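Local coordinates for protein polyhedrin (Antheraea mylitta cypovirus 4, PDB 5A9C) that probably builds the crystalline polyhedra, the micron-sized occlusion bodies in which cypovirus particles are embedded and protected between insect hosts, at residues R69-L72 / R77-M80. Sequence-based numbering, arbitrary orientation.
Sequences RELL and RYPM
Leu-71 and Pro-79 make the tight half of this contact. The proline ring lies against the leucine backbone, its CD 3.2 Å from Leu-71 O, while its CG rests 4.1 Å from Leu-71 CB. The same CD also sits 3.1 Å above one face of the Tyr-78 ring, near its rim. Leu-71 and Tyr-78 extend in the same direction, flank to flank; Leu-71 CD1 comes obliquely to the ring, 3.7 Å from Tyr-78 OH. With chi1 at -169° the tyrosine ring swings opposite its backbone N, which carries it along Leu-71 and lets the hydroxyl hydrogen-bond to Asn-144 O.

No conventional hydrogen bond joins the two segments. Where the backbones draw close, Leu-72 CA offers its hydrogen to Arg-77 O at 3.4 Å, bent to 135° at the hydrogen. Leu-72 CD2 lies over that same carbonyl, 3.6 Å from Arg-77 O, and reaches the edge of the tyrosine ring near its plane. The loose, solvent side is the Arg-77 side chain, which leaves the backbone away from 69-72, is exposed and touches Pro-47; Leu-72 itself is partly exposed.

Other parts of the chain tie down the polar backbone of 69-72: Leu-71 O accepts a bond from Tyr-46 OH, and Lys-52 NZ bonds to both Glu-70 O and Leu-72 O. The contact lies where the connection between strands 61-66 and 81-87 doubles back at the chain's periphery, with Pro-79 packed on Ala-44 of strand 38-45 just before the chain enters strand 81-87.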
ATOM      1  N   ARG A  69      -6.496  -7.240  14.175  1.00 24.34           N
ATOM      2  CA  ARG A  69      -7.082  -8.456  13.623  1.00 25.24           C
ATOM      3  C   ARG A  69      -6.034  -9.291  12.887  1.00 28.01           C
ATOM      4  O   ARG A  69      -6.085 -10.521  12.905  1.00 30.39           O
ATOM      5  CB  ARG A  69      -8.288  -8.136  12.727  1.00 27.27           C
ATOM      6  CG  ARG A  69      -7.956  -7.417  11.429  1.00 52.30           C
ATOM      7  CD  ARG A  69      -9.180  -6.713  10.852  1.00 79.91           C
ATOM      8  NE  ARG A  69      -9.487  -5.469  11.556  1.00 82.83           N
ATOM      9  CZ  ARG A  69      -9.369  -4.254  11.025  1.00 47.23           C
ATOM     10  NH1 ARG A  69      -8.962  -4.111   9.772  1.00 49.14           N
ATOM     11  NH2 ARG A  69      -9.674  -3.182  11.744  1.00 32.30           N
ATOM     12  N   GLU A  70      -5.078  -8.618  12.252  1.00 26.21           N
ATOM     13  CA  GLU A  70      -3.962  -9.304  11.607  1.00 26.44           C
ATOM     14  C   GLU A  70      -3.099 -10.032  12.634  1.00 25.92           C
ATOM     15  O   GLU A  70      -2.529 -11.084  12.348  1.00 26.87           O
ATOM     16  CB  GLU A  70      -3.095  -8.312  10.829  1.00 21.49           C
ATOM     17  CG  GLU A  70      -3.733  -7.753   9.571  1.00 42.67           C
ATOM     18  CD  GLU A  70      -2.818  -6.784   8.843  1.00 49.32           C
ATOM     19  OE1 GLU A  70      -2.428  -5.765   9.450  1.00 38.05           O
ATOM     20  OE2 GLU A  70      -2.488  -7.043   7.666  1.00 42.34           O
ATOM     21  N   LEU A  71      -3.007  -9.460  13.830  1.00 23.39           N
ATOM     22  CA  LEU A  71      -2.138  -9.991  14.877  1.00 21.22           C
ATOM     23  C   LEU A  71      -2.743 -11.197  15.588  1.00 26.73           C
ATOM     24  O   LEU A  71      -2.049 -11.909  16.312  1.00 23.69           O
ATOM     25  CB  LEU A  71      -1.801  -8.899  15.895  1.00 20.04           C
ATOM     26  CG  LEU A  71      -0.806  -7.819  15.465  1.00 24.49           C
ATOM     27  CD1 LEU A  71      -0.749  -6.704  16.495  1.00 22.58           C
ATOM     28  CD2 LEU A  71       0.579  -8.418  15.257  1.00 23.72           C
ATOM     29  N   LEU A  72      -4.036 -11.426  15.384  1.00 25.83           N
ATOM     30  CA  LEU A  72      -4.714 -12.541  16.036  1.00 20.29           C
ATOM     31  C   LEU A  72      -4.252 -13.892  15.507  1.00 24.55           C
ATOM     32  O   LEU A  72      -3.934 -14.036  14.327  1.00 29.90           O
ATOM     33  CB  LEU A  72      -6.231 -12.426  15.878  1.00 20.49           C
ATOM     34  CG  LEU A  72      -6.960 -11.354  16.689  1.00 32.14           C
ATOM     35  CD1 LEU A  72      -8.414 -11.272  16.257  1.00 28.18           C
ATOM     36  CD2 LEU A  72      -6.858 -11.635  18.178  1.00 32.67           C
ATOM     37  N   ARG A  77      -6.710 -15.824  19.456  1.00 50.38           N
ATOM     38  CA  ARG A  77      -5.949 -15.290  20.580  1.00 47.14           C
ATOM     39  C   ARG A  77      -5.003 -14.177  20.148  1.00 24.82           C
ATOM     40  O   ARG A  77      -4.477 -14.187  19.034  1.00 28.46           O
ATOM     41  CB  ARG A  77      -5.151 -16.393  21.278  1.00 43.75           C
ATOM     42  CG  ARG A  77      -5.980 -17.335  22.131  1.00 62.34           C
ATOM     43  CD  ARG A  77      -5.091 -18.064  23.122  1.00 76.86           C
ATOM     44  NE  ARG A  77      -5.780 -19.166  23.783  1.00 77.74           N
ATOM     45  CZ  ARG A  77      -5.176 -20.279  24.187  1.00 76.48           C
ATOM     46  NH1 ARG A  77      -3.875 -20.434  23.988  1.00 39.01           N
ATOM     47  NH2 ARG A  77      -5.873 -21.238  24.781  1.00 98.26           N
ATOM     48  N   TYR A  78      -4.789 -13.224  21.048  1.00 30.92           N
ATOM     49  CA  TYR A  78      -3.854 -12.136  20.813  1.00 31.95           C
ATOM     50  C   TYR A  78      -2.453 -12.539  21.273  1.00 15.81           C
ATOM     51  O   TYR A  78      -2.304 -13.296  22.230  1.00 22.99           O
ATOM     52  CB  TYR A  78      -4.319 -10.870  21.542  1.00 31.14           C
ATOM     53  CG  TYR A  78      -3.549  -9.631  21.149  1.00 43.57           C
ATOM     54  CD1 TYR A  78      -3.939  -8.864  20.058  1.00 48.87           C
ATOM     55  CD2 TYR A  78      -2.424  -9.236  21.860  1.00 35.28           C
ATOM     56  CE1 TYR A  78      -3.230  -7.733  19.689  1.00 31.62           C
ATOM     57  CE2 TYR A  78      -1.710  -8.112  21.499  1.00 28.16           C
ATOM     58  CZ  TYR A  78      -2.119  -7.363  20.415  1.00 35.37           C
ATOM     59  OH  TYR A  78      -1.408  -6.242  20.058  1.00 52.61           O
ATOM     60  N   PRO A  79      -1.415 -12.036  20.585  1.00 23.43           N
ATOM     61  CA  PRO A  79      -0.022 -12.376  20.910  1.00 18.89           C
ATOM     62  C   PRO A  79       0.481 -11.788  22.233  1.00 21.16           C
ATOM     63  O   PRO A  79       0.058 -10.708  22.645  1.00 21.25           O
ATOM     64  CB  PRO A  79       0.766 -11.778  19.737  1.00 20.62           C
ATOM     65  CG  PRO A  79      -0.107 -10.692  19.208  1.00 27.35           C
ATOM     66  CD  PRO A  79      -1.509 -11.189  19.383  1.00 24.68           C
ATOM     67  N   MET A  80       1.379 -12.518  22.888  1.00 15.85           N
ATOM     68  CA  MET A  80       2.039 -12.052  24.106  1.00 23.08           C
ATOM     69  C   MET A  80       3.011 -10.921  23.793  1.00 16.58           C
ATOM     70  O   MET A  80       3.304 -10.077  24.642  1.00 20.92           O
ATOM     71  CB  MET A  80       2.819 -13.201  24.748  1.00 23.88           C
ATOM     72  CG  MET A  80       1.964 -14.384  25.172  1.00 33.76           C
ATOM     73  SD  MET A  80       2.924 -15.907  25.282  1.00 38.02           S
ATOM     74  CE  MET A  80       4.270 -15.390  26.344  1.00 41.51           C
TER